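Local coordinates for protein B-agarase (Saccharophagus degradans, PDB 4BQ2) that hydrolyses agarose as an exo-acting beta-agarase of glycoside hydrolase family 50 from a marine bacterium, at residues A433-V437 and T469-V473; L116-D120 and N192-D196; I267-M272 and Y743-L747; Y302-V307 and V326-F331. All coordinates share one frame; numbering follows the deposited sequence. Where two conformers were deposited one is given.

How the contacts relate
Following the chain from the N terminus, contact 2 comes first and is complete before any other begins: it joins the loop after strand 110-115 to the one after strand 180-191 in the CBM-like part. Contact 3 then opens at residues 267-272 and closes only at the last modelled residues, 743-747, so it encloses 470 residues and ties a beta hairpin to the terminal helix. Within that span lie contact 4, a short local closure of the loop after strand 296-301 onto the start of helix 328-332, and later contact 1, which binds strand 431-435 to helix 460-477. These two are in series, and none of the four cross. Contacts 1 and 3 come nearest, about 16 Å between nearest atoms.

Contact 1 of 4, residues A433-V437 and T469-V473; sequences ANGWV and TARVV
T469 and V473, one turn apart on helix 460-477, pack on the end of strand 431-435 in a beta-alpha-beta crossover, consistent with the (beta/alpha)8 barrel of this glycoside hydrolase family. The next parallel strand, 483-488, follows the helix. Segment axes of strand 433-435 and helix 469-473 approach to 8.2 Å at an angle of 149°, so the helix returns nearly antiparallel to the strand.

T469 illustrates how a branched helix residue divides its contacts. Its CB lies 4.0 Å from V437 CG2, the two side chains crossing at about a right angle. Chi1 of -59° sends the methyl CG2 out anti to the backbone N, down to the strand backbone, where T469 CG2 comes 3.3 Å from W436 O and also lies against G435 CA. The same rotation carries T469 OG1 to 3.6 Å from V437 CA, while its hydrogen bond goes back to R465 O in its own helix. G435, bearing no side chain, also lets V473 come close, with CG2 of that valine 3.9 Å from G435 CA. The two branches of V473 reach different residues: CG1 meets A433 CB at 4.0 Å, and CG2 rests 3.4 Å from N434 O.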
loop_
_atom_site.group_PDB
_atom_site.type_symbol
_atom_site.label_atom_id
_atom_site.label_comp_id
_atom_site.label_asym_id
_atom_site.label_seq_id
_atom_site.Cartn_x
_atom_site.Cartn_y
_atom_site.Cartn_z
ATOM N N ALA A 433 -0.245 18.392 -3.298
ATOM C CA ALA A 433 1.001 18.372 -4.065
ATOM C C ALA A 433 1.963 17.413 -3.394
ATOM O O ALA A 433 1.736 17.042 -2.265
ATOM C CB ALA A 433 1.631 19.753 -4.110
ATOM N N ASN A 434 3.054 17.065 -4.078
ATOM C CA ASN A 434 4.075 16.192 -3.504
ATOM C C ASN A 434 5.424 16.388 -4.128
ATOM O O ASN A 434 5.558 16.843 -5.288
ATOM C CB ASN A 434 3.700 14.716 -3.711
ATOM C CG ASN A 434 3.863 14.261 -5.170
ATOM O OD1 ASN A 434 2.960 14.437 -6.043
ATOM N ND2 ASN A 434 5.002 13.680 -5.447
ATOM N N GLY A 435 6.437 15.978 -3.375
ATOM C CA GLY A 435 7.780 15.852 -3.905
ATOM C C GLY A 435 8.478 14.731 -3.176
ATOM O O GLY A 435 7.988 14.235 -2.126
ATOM N N TRP A 436 9.600 14.314 -3.747
ATOM C CA TRP A 436 10.450 13.289 -3.150
ATOM C C TRP A 436 11.845 13.873 -3.021
ATOM O O TRP A 436 12.360 14.452 -3.979
ATOM C CB TRP A 436 10.605 12.096 -4.096
ATOM C CG TRP A 436 9.411 11.363 -4.575
ATOM C CD1 TRP A 436 8.720 11.594 -5.735
ATOM C CD2 TRP A 436 8.811 10.196 -3.974
ATOM N NE1 TRP A 436 7.726 10.661 -5.887
ATOM C CE2 TRP A 436 7.771 9.776 -4.832
ATOM C CE3 TRP A 436 9.077 9.461 -2.821
ATOM C CZ2 TRP A 436 6.947 8.659 -4.542
ATOM C CZ3 TRP A 436 8.276 8.323 -2.521
ATOM C CH2 TRP A 436 7.208 7.953 -3.368
ATOM N N VAL A 437 12.466 13.706 -1.855
ATOM C CA VAL A 437 13.843 14.148 -1.673
ATOM C C VAL A 437 14.744 12.975 -2.013
ATOM O O VAL A 437 14.874 12.010 -1.240
ATOM C CB VAL A 437 14.120 14.689 -0.237
ATOM C CG1 VAL A 437 15.566 15.221 -0.103
ATOM C CG2 VAL A 437 13.122 15.773 0.076
ATOM N N THR A 469 14.068 19.998 -4.020
ATOM C CA THR A 469 12.771 19.352 -4.115
ATOM C C THR A 469 11.627 20.347 -3.909
ATOM O O THR A 469 10.706 20.392 -4.706
ATOM C CB THR A 469 12.652 18.199 -3.105
ATOM O OG1 THR A 469 13.692 17.265 -3.403
ATOM C CG2 THR A 469 11.271 17.515 -3.190
ATOM N N ALA A 470 11.686 21.120 -2.828
ATOM C CA ALA A 470 10.640 22.105 -2.529
ATOM C C ALA A 470 10.594 23.183 -3.623
ATOM O O ALA A 470 9.522 23.672 -3.984
ATOM C CB ALA A 470 10.912 22.740 -1.147
ATOM N N ARG A 471 11.762 23.581 -4.124
ATOM C CA ARG A 471 11.799 24.542 -5.229
ATOM C C ARG A 471 10.974 24.088 -6.405
ATOM O O ARG A 471 10.162 24.866 -6.933
ATOM C CB ARG A 471 13.239 24.846 -5.664
ATOM C CG ARG A 471 13.312 25.972 -6.698
ATOM C CD ARG A 471 14.725 26.110 -7.293
ATOM N NE ARG A 471 14.966 25.019 -8.216
ATOM C CZ ARG A 471 14.452 24.957 -9.440
ATOM N NH1 ARG A 471 13.712 25.956 -9.918
ATOM N NH2 ARG A 471 14.687 23.919 -10.190
ATOM N N VAL A 472 11.145 22.819 -6.813
ATOM C CA VAL A 472 10.419 22.293 -7.970
ATOM C C VAL A 472 8.893 22.246 -7.698
ATOM O O VAL A 472 8.084 22.728 -8.502
ATOM C CB VAL A 472 10.934 20.900 -8.386
ATOM C CG1 VAL A 472 10.037 20.287 -9.477
ATOM C CG2 VAL A 472 12.329 21.036 -9.004
ATOM N N VAL A 473 8.498 21.685 -6.554
ATOM C CA VAL A 473 7.076 21.710 -6.165
ATOM C C VAL A 473 6.486 23.146 -6.192
ATOM O O VAL A 473 5.377 23.345 -6.657
ATOM C CB VAL A 473 6.850 21.121 -4.753
ATOM C CG1 VAL A 473 5.358 21.192 -4.412
ATOM C CG2 VAL A 473 7.374 19.672 -4.647
#

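Contact 2 of 4, residues L116-D120 and N192-D196; sequences LSGHD and NPPQD
H119 pushes its imidazole between Q195 and N192, so that a ring from the loop after strand 110-115 is clasped on both faces by the chain leaving strand 180-191. Both loops belong to the CBM-like domain of the agarase, and they meet where the chain leaves two of its strands.

The first kind of interaction is packing on the two ring faces. On one of them Q195 CB makes a CH-pi contact, standing over the centre of the H119 ring, 3.7 Å from the centroid and only 6° off the normal. The Q195 chain has CG anti to its own backbone nitrogen (chi1 -176°) and runs on extended, past the ring to the H119 backbone, where Q195 NE2 comes within 3.4 Å of H119 CA. On the opposite face N192 ND2 sits 3.9 Å above the plane of the H119 ring, offset toward the rim, and N192 CB comes 3.4 Å from H119 NE2.

The polar part is lighter across the contact. N192 ND2 gives a weak, bent hydrogen bond to S117 O, 3.0 Å long. The N192 amide has further partners: OD1 is hydrogen-bonded to S71 OG, and ND2 also to S69 OG. Likewise H119 ND1 is hydrogen-bonded to T144 OG1, and the ring of W145 meets the imidazole nearly at right angles.

The chemistry implies a division of labour: T144 probably sets how the imidazole is turned and the serines the asparagine amide, which suggests that the clasp between the loops rests largely on the two ring faces.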
loop_
_atom_site.group_PDB
_atom_site.type_symbol
_atom_site.label_atom_id
_atom_site.label_comp_id
_atom_site.label_asym_id
_atom_site.label_seq_id
_atom_site.Cartn_x
_atom_site.Cartn_y
_atom_site.Cartn_z
ATOM N N LEU A 116 2.071 -25.285 0.229
ATOM C CA LEU A 116 3.198 -25.449 1.129
ATOM C C LEU A 116 4.484 -25.647 0.374
ATOM O O LEU A 116 5.563 -25.339 0.870
ATOM C CB LEU A 116 2.985 -26.683 1.989
ATOM C CG LEU A 116 1.829 -26.659 2.976
ATOM C CD1 LEU A 116 1.679 -28.029 3.589
ATOM C CD2 LEU A 116 2.050 -25.613 4.062
ATOM N N SER A 117 4.355 -26.233 -0.811
ATOM C CA SER A 117 5.478 -26.621 -1.682
ATOM C C SER A 117 4.980 -26.806 -3.117
ATOM O O SER A 117 3.785 -27.012 -3.354
ATOM C CB SER A 117 6.064 -27.944 -1.211
ATOM O OG SER A 117 5.048 -28.951 -1.243
ATOM N N GLY A 118 5.913 -26.730 -4.069
ATOM C CA GLY A 118 5.622 -27.055 -5.445
ATOM C C GLY A 118 5.207 -25.872 -6.309
ATOM O O GLY A 118 5.055 -24.748 -5.816
ATOM N N HIS A 119 5.043 -26.150 -7.606
ATOM C CA HIS A 119 4.450 -25.227 -8.575
ATOM C C HIS A 119 5.161 -23.889 -8.538
ATOM O O HIS A 119 6.397 -23.839 -8.626
ATOM C CB HIS A 119 2.924 -25.133 -8.355
ATOM C CG HIS A 119 2.201 -26.424 -8.598
ATOM N ND1 HIS A 119 0.877 -26.475 -8.991
ATOM C CD2 HIS A 119 2.624 -27.712 -8.532
ATOM C CE1 HIS A 119 0.513 -27.741 -9.124
ATOM N NE2 HIS A 119 1.561 -28.510 -8.861
ATOM N N ASP A 120 4.415 -22.798 -8.386
ATOM C CA ASP A 120 5.053 -21.492 -8.422
ATOM C C ASP A 120 5.781 -21.113 -7.141
ATOM O O ASP A 120 6.248 -19.973 -7.017
ATOM C CB ASP A 120 4.091 -20.385 -8.906
ATOM C CG ASP A 120 2.755 -20.331 -8.120
ATOM O OD1 ASP A 120 2.455 -21.235 -7.308
ATOM O OD2 ASP A 120 1.975 -19.366 -8.368
ATOM N N ASN A 192 -0.715 -31.426 -4.622
ATOM C CA ASN A 192 -1.184 -30.562 -5.674
ATOM C C ASN A 192 -1.535 -31.354 -6.928
ATOM O O ASN A 192 -0.823 -32.286 -7.274
ATOM C CB ASN A 192 -0.121 -29.553 -6.039
ATOM C CG ASN A 192 0.176 -28.589 -4.900
ATOM O OD1 ASN A 192 -0.698 -28.297 -4.070
ATOM N ND2 ASN A 192 1.406 -28.095 -4.859
ATOM N N PRO A 193 -2.623 -30.953 -7.623
ATOM C CA PRO A 193 -2.829 -31.385 -8.994
ATOM C C PRO A 193 -1.584 -31.064 -9.820
ATOM O O PRO A 193 -0.703 -30.319 -9.352
ATOM C CB PRO A 193 -3.996 -30.514 -9.468
ATOM C CG PRO A 193 -4.754 -30.175 -8.228
ATOM C CD PRO A 193 -3.728 -30.111 -7.122
ATOM N N PRO A 194 -1.479 -31.639 -11.032
ATOM C CA PRO A 194 -0.362 -31.278 -11.924
ATOM C C PRO A 194 -0.413 -29.779 -12.271
ATOM O O PRO A 194 -1.500 -29.239 -12.476
ATOM C CB PRO A 194 -0.636 -32.099 -13.192
ATOM C CG PRO A 194 -1.499 -33.231 -12.753
ATOM C CD PRO A 194 -2.280 -32.766 -11.546
ATOM N N GLN A 195 0.746 -29.138 -12.348
ATOM C CA GLN A 195 0.801 -27.722 -12.709
ATOM C C GLN A 195 0.388 -27.509 -14.169
ATOM O O GLN A 195 0.921 -28.154 -15.062
ATOM C CB GLN A 195 2.190 -27.175 -12.483
ATOM C CG GLN A 195 2.280 -25.687 -12.754
ATOM C CD GLN A 195 3.645 -25.133 -12.454
ATOM O OE1 GLN A 195 4.658 -25.621 -12.959
ATOM N NE2 GLN A 195 3.686 -24.105 -11.642
ATOM N N ASP A 196 -0.564 -26.609 -14.404
ATOM C CA ASP A 196 -0.948 -26.247 -15.760
ATOM C C ASP A 196 0.180 -25.411 -16.375
ATOM O O ASP A 196 0.419 -24.260 -15.961
ATOM C CB ASP A 196 -2.303 -25.518 -15.766
ATOM C CG ASP A 196 -2.625 -24.849 -17.106
ATOM O OD1 ASP A 196 -1.990 -25.165 -18.136
ATOM O OD2 ASP A 196 -3.537 -23.991 -17.116
#

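Contact 3 of 4, residues I267-M272 and Y743-L747; sequences INGKWM and YTERL
M272 ends in a methyl that fits a hollow at the C-terminal end of the chain, between Y743 and L747. Its CE is 4.0 Å from L747 CD2, and Y743 CD1, at the edge of its ring, is 4.2 Å from M272 CE. The chain of M272 is bent at chi2 and chi3, and that double bend folds CE back toward the helix while SD lies alongside R746. A second bump, CG2 of I267, touches L747 CD2 at 4.1 Å, so the leucine branch is met by both residues.

The projecting parts on the sheet side belong to a beta hairpin: strands 263-267 and 270-274 are joined by a type I' turn from I267 to K270. R746 reaches past M272 to the hairpin backbone. R746 NH2 donates to W271 O at 2.7 Å, in the carbonyl plane though with an N-H...O angle of 133°, and R746 NE makes a weak bond to M272 SD at 3.6 Å. NH1 of the same guanidinium is held by I688 O and N690 O. K270 answers from the turn with a fully extended chain laid over the end of the helix; K270 NZ donates to R746 O at 3.2 Å, from above the carbonyl plane. A water accepts from K270 NZ at 2.8 Å and gives a weak bond to E745 O.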
loop_
_atom_site.group_PDB
_atom_site.type_symbol
_atom_site.label_atom_id
_atom_site.label_comp_id
_atom_site.label_asym_id
_atom_site.label_seq_id
_atom_site.Cartn_x
_atom_site.Cartn_y
_atom_site.Cartn_z
ATOM N N ILE A 267 -12.660 22.723 15.358
ATOM C CA ILE A 267 -13.993 23.275 15.333
ATOM C C ILE A 267 -14.838 22.414 16.267
ATOM O O ILE A 267 -14.996 21.215 16.048
ATOM C CB ILE A 267 -14.580 23.346 13.919
ATOM C CG1 ILE A 267 -13.669 24.176 13.004
ATOM C CG2 ILE A 267 -15.998 23.895 13.971
ATOM C CD1 ILE A 267 -14.068 24.190 11.540
ATOM N N ASN A 268 -15.301 23.056 17.335
ATOM C CA ASN A 268 -15.950 22.426 18.484
ATOM C C ASN A 268 -15.424 21.029 18.812
ATOM O O ASN A 268 -16.139 20.040 18.743
ATOM C CB ASN A 268 -17.478 22.471 18.319
ATOM C CG ASN A 268 -18.010 23.901 18.247
ATOM O OD1 ASN A 268 -18.800 24.232 17.366
ATOM N ND2 ASN A 268 -17.553 24.762 19.160
ATOM N N GLY A 269 -14.143 20.965 19.143
ATOM C CA GLY A 269 -13.563 19.739 19.653
ATOM C C GLY A 269 -13.116 18.746 18.585
ATOM O O GLY A 269 -12.618 17.672 18.926
ATOM N N LYS A 270 -13.278 19.102 17.310
ATOM C CA LYS A 270 -12.847 18.227 16.201
ATOM C C LYS A 270 -11.922 18.959 15.248
ATOM O O LYS A 270 -12.258 20.040 14.736
ATOM C CB LYS A 270 -14.055 17.747 15.412
ATOM C CG LYS A 270 -15.029 16.944 16.251
ATOM C CD LYS A 270 -16.216 16.496 15.442
ATOM C CE LYS A 270 -17.172 15.694 16.314
ATOM N NZ LYS A 270 -18.375 15.350 15.509
ATOM N N TRP A 271 -10.776 18.354 14.971
ATOM C CA TRP A 271 -9.863 18.941 14.019
ATOM C C TRP A 271 -10.444 18.963 12.616
ATOM O O TRP A 271 -11.035 17.976 12.168
ATOM C CB TRP A 271 -8.549 18.168 14.007
ATOM C CG TRP A 271 -7.631 18.595 15.124
ATOM C CD1 TRP A 271 -7.330 17.895 16.268
ATOM C CD2 TRP A 271 -6.899 19.820 15.194
ATOM N NE1 TRP A 271 -6.450 18.623 17.048
ATOM C CE2 TRP A 271 -6.172 19.807 16.409
ATOM C CE3 TRP A 271 -6.788 20.943 14.337
ATOM C CZ2 TRP A 271 -5.309 20.849 16.778
ATOM C CZ3 TRP A 271 -5.964 21.988 14.724
ATOM C CH2 TRP A 271 -5.217 21.930 15.927
ATOM N N MET A 272 -10.262 20.106 11.947
ATOM C CA MET A 272 -10.742 20.327 10.595
ATOM C C MET A 272 -9.711 21.076 9.769
ATOM O O MET A 272 -8.767 21.701 10.292
ATOM C CB MET A 272 -12.067 21.134 10.601
ATOM C CG MET A 272 -13.284 20.375 11.147
ATOM S SD MET A 272 -13.711 18.943 10.134
ATOM C CE MET A 272 -14.757 19.666 8.873
ATOM N N TYR A 743 -19.722 16.523 6.121
ATOM C CA TYR A 743 -19.765 17.798 6.873
ATOM C C TYR A 743 -20.832 17.818 7.974
ATOM O O TYR A 743 -20.556 18.277 9.104
ATOM C CB TYR A 743 -19.948 18.980 5.922
ATOM C CG TYR A 743 -18.706 19.280 5.081
ATOM C CD1 TYR A 743 -17.519 19.693 5.688
ATOM C CD2 TYR A 743 -18.737 19.173 3.685
ATOM C CE1 TYR A 743 -16.378 19.989 4.933
ATOM C CE2 TYR A 743 -17.613 19.463 2.925
ATOM C CZ TYR A 743 -16.434 19.858 3.555
ATOM O OH TYR A 743 -15.353 20.144 2.792
ATOM N N THR A 744 -22.030 17.343 7.637
ATOM C CA THR A 744 -23.106 17.186 8.621
ATOM C C THR A 744 -22.671 16.291 9.777
ATOM O O THR A 744 -22.890 16.641 10.937
ATOM C CB THR A 744 -24.406 16.679 7.985
ATOM O OG1 THR A 744 -24.120 15.502 7.228
ATOM C CG2 THR A 744 -24.956 17.714 7.041
ATOM N N GLU A 745 -22.008 15.171 9.482
ATOM C CA GLU A 745 -21.389 14.368 10.546
ATOM C C GLU A 745 -20.410 15.148 11.422
ATOM O O GLU A 745 -20.574 15.193 12.632
ATOM C CB GLU A 745 -20.682 13.132 9.995
ATOM C CG GLU A 745 -21.585 12.161 9.262
ATOM C CD GLU A 745 -22.338 11.230 10.184
ATOM O OE1 GLU A 745 -21.696 10.387 10.844
ATOM O OE2 GLU A 745 -23.576 11.325 10.219
ATOM N N ARG A 746 -19.388 15.755 10.823
ATOM C CA ARG A 746 -18.314 16.372 11.605
ATOM C C ARG A 746 -18.820 17.584 12.367
ATOM O O ARG A 746 -18.389 17.868 13.481
ATOM C CB ARG A 746 -17.176 16.873 10.690
ATOM C CG ARG A 746 -16.422 15.834 9.887
ATOM C CD ARG A 746 -15.545 14.955 10.741
ATOM N NE ARG A 746 -14.410 15.649 11.348
ATOM C CZ ARG A 746 -13.423 15.010 11.964
ATOM N NH1 ARG A 746 -13.434 13.680 12.036
ATOM N NH2 ARG A 746 -12.427 15.688 12.522
ATOM N N LEU A 747 -19.694 18.341 11.732
ATOM C CA LEU A 747 -20.076 19.616 12.288
ATOM C C LEU A 747 -21.439 19.475 12.953
ATOM O O LEU A 747 -21.764 20.260 13.832
ATOM C CB LEU A 747 -20.042 20.719 11.215
ATOM C CG LEU A 747 -18.747 20.828 10.374
ATOM C CD1 LEU A 747 -18.944 21.661 9.099
ATOM C CD2 LEU A 747 -17.537 21.304 11.174
HETATM O O HOH W 1 -17.791 13.383 13.557
#

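Contact 4 of 4, residues Y302-V307 and V326-F331; sequences YDQATV and VSEKSF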
loop_
_atom_site.group_PDB
_atom_site.type_symbol
_atom_site.label_atom_id
_atom_site.label_comp_id
_atom_site.label_asym_id
_atom_site.label_seq_id
_atom_site.Cartn_x
_atom_site.Cartn_y
_atom_site.Cartn_z
ATOM N N TYR A 302 15.380 -2.946 -24.885
ATOM C CA TYR A 302 15.929 -2.168 -25.980
ATOM C C TYR A 302 17.442 -2.108 -25.829
ATOM O O TYR A 302 17.966 -2.293 -24.722
ATOM C CB TYR A 302 15.364 -0.741 -25.974
ATOM C CG TYR A 302 13.841 -0.648 -26.083
ATOM C CD1 TYR A 302 13.107 -1.573 -26.830
ATOM C CD2 TYR A 302 13.136 0.381 -25.444
ATOM C CE1 TYR A 302 11.719 -1.486 -26.924
ATOM C CE2 TYR A 302 11.751 0.464 -25.535
ATOM C CZ TYR A 302 11.054 -0.471 -26.285
ATOM O OH TYR A 302 9.687 -0.382 -26.387
ATOM N N ASP A 303 18.163 -1.885 -26.924
ATOM C CA ASP A 303 19.612 -1.760 -26.799
ATOM C C ASP A 303 19.926 -0.378 -26.204
ATOM O O ASP A 303 19.452 0.656 -26.683
ATOM C CB ASP A 303 20.342 -2.091 -28.112
ATOM C CG ASP A 303 20.488 -3.616 -28.341
ATOM O OD1 ASP A 303 21.350 -4.253 -27.695
ATOM O OD2 ASP A 303 19.736 -4.188 -29.159
ATOM N N GLN A 304 20.696 -0.405 -25.122
ATOM C CA GLN A 304 20.880 0.714 -24.190
ATOM C C GLN A 304 21.405 2.012 -24.805
ATOM O O GLN A 304 21.180 3.091 -24.242
ATOM C CB GLN A 304 21.695 0.288 -22.960
ATOM C CG GLN A 304 21.041 -0.853 -22.183
ATOM C CD GLN A 304 19.674 -0.475 -21.603
ATOM O OE1 GLN A 304 18.632 -0.973 -22.045
ATOM N NE2 GLN A 304 19.675 0.407 -20.617
ATOM N N ALA A 305 22.061 1.917 -25.962
ATOM C CA ALA A 305 22.556 3.106 -26.673
ATOM C C ALA A 305 21.407 4.021 -27.128
ATOM O O ALA A 305 21.613 5.203 -27.460
ATOM C CB ALA A 305 23.409 2.690 -27.872
ATOM N N THR A 306 20.196 3.467 -27.138
ATOM C CA THR A 306 19.024 4.176 -27.615
ATOM C C THR A 306 18.153 4.669 -26.477
ATOM O O THR A 306 17.175 5.359 -26.725
ATOM C CB THR A 306 18.145 3.307 -28.561
ATOM O OG1 THR A 306 17.490 2.264 -27.812
ATOM C CG2 THR A 306 18.984 2.716 -29.695
ATOM N N VAL A 307 18.502 4.316 -25.243
ATOM C CA VAL A 307 17.750 4.779 -24.084
ATOM C C VAL A 307 18.426 5.975 -23.392
ATOM O O VAL A 307 19.573 5.880 -22.940
ATOM C CB VAL A 307 17.546 3.632 -23.072
ATOM C CG1 VAL A 307 16.651 4.091 -21.916
ATOM C CG2 VAL A 307 16.966 2.403 -23.769
ATOM N N VAL A 326 8.714 6.138 -26.392
ATOM C CA VAL A 326 9.653 5.194 -26.998
ATOM C C VAL A 326 9.858 5.539 -28.488
ATOM O O VAL A 326 8.887 5.575 -29.252
ATOM C CB VAL A 326 9.161 3.744 -26.836
ATOM C CG1 VAL A 326 10.007 2.800 -27.661
ATOM C CG2 VAL A 326 9.171 3.331 -25.360
ATOM N N SER A 327 11.113 5.786 -28.869
ATOM C CA SER A 327 11.485 6.161 -30.246
ATOM C C SER A 327 11.475 4.970 -31.221
ATOM O O SER A 327 11.685 3.829 -30.812
ATOM C CB SER A 327 12.893 6.751 -30.261
ATOM O OG SER A 327 13.833 5.715 -30.062
ATOM N N GLU A 328 11.276 5.254 -32.510
ATOM C CA GLU A 328 11.297 4.220 -33.540
ATOM C C GLU A 328 12.610 3.447 -33.535
ATOM O O GLU A 328 12.624 2.241 -33.748
ATOM C CB GLU A 328 11.081 4.842 -34.923
ATOM C CG GLU A 328 10.644 3.841 -35.987
ATOM C CD GLU A 328 10.340 4.508 -37.320
ATOM O OE1 GLU A 328 9.564 5.490 -37.341
ATOM O OE2 GLU A 328 10.885 4.048 -38.343
ATOM N N LYS A 329 13.706 4.160 -33.291
ATOM C CA LYS A 329 15.021 3.548 -33.271
ATOM C C LYS A 329 15.209 2.609 -32.054
ATOM O O LYS A 329 15.779 1.522 -32.193
ATOM C CB LYS A 329 16.125 4.609 -33.451
ATOM C CG LYS A 329 16.865 5.091 -32.215
ATOM C CD LYS A 329 18.141 5.819 -32.644
ATOM C CE LYS A 329 19.078 6.107 -31.473
ATOM N NZ LYS A 329 18.581 7.218 -30.611
ATOM N N SER A 330 14.678 2.991 -30.890
ATOM C CA SER A 330 14.680 2.074 -29.724
ATOM C C SER A 330 13.866 0.811 -29.995
ATOM O O SER A 330 14.335 -0.318 -29.765
ATOM C CB SER A 330 14.124 2.767 -28.472
ATOM O OG SER A 330 15.074 3.651 -27.907
ATOM N N PHE A 331 12.648 1.016 -30.490
ATOM C CA PHE A 331 11.704 -0.068 -30.738
ATOM C C PHE A 331 12.211 -1.069 -31.779
ATOM O O PHE A 331 11.908 -2.258 -31.675
ATOM C CB PHE A 331 10.332 0.477 -31.175
ATOM C CG PHE A 331 9.224 -0.518 -31.024
ATOM C CD1 PHE A 331 8.588 -0.690 -29.795
ATOM C CD2 PHE A 331 8.822 -1.313 -32.100
ATOM C CE1 PHE A 331 7.574 -1.629 -29.647
ATOM C CE2 PHE A 331 7.814 -2.253 -31.945
ATOM C CZ PHE A 331 7.183 -2.406 -30.720
#
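T306 OG1 is gripped from two sides of the contact: it donates to D303 O at 2.8 Å, within its own segment, and lies 2.8 Å from S330 OG. The two hydroxyls are hydrogen-bonded, though the S330 proton has a competing acceptor nearby. Chi1 of 71° places OG1 between the backbone N and the carbonyl carbon of T306, turned toward D303 O. That oxygen takes a second bond from T306 N, which ties the short 3-10 turn 304-306 to the residue before it.

S330 belongs to the first turn of helix 328-332, whose N-cap is S327. S327 OG accepts from S330 N at 3.0 Å and a fairly straight 160°, so one serine closes the helix start while the other turns outward to the threonine. The loop opposite follows strand 296-301 of a four-stranded antiparallel sheet.

Y302, the first residue after that strand, packs against the same helix. One face of its ring lies under S330 CB, and Y302 CD1 comes 3.4 Å from S330 O. Further out, Y302 OH lies 3.4 Å from V326 CG1 and 3.6 Å from F331 CD1, although its hydrogen bond goes to E374 on strand 373-376. Beside the threonine, the K329 chain, bent near its end, slides past it in the opposite direction, K329 CE reaching 3.8 Å from T306 CG2.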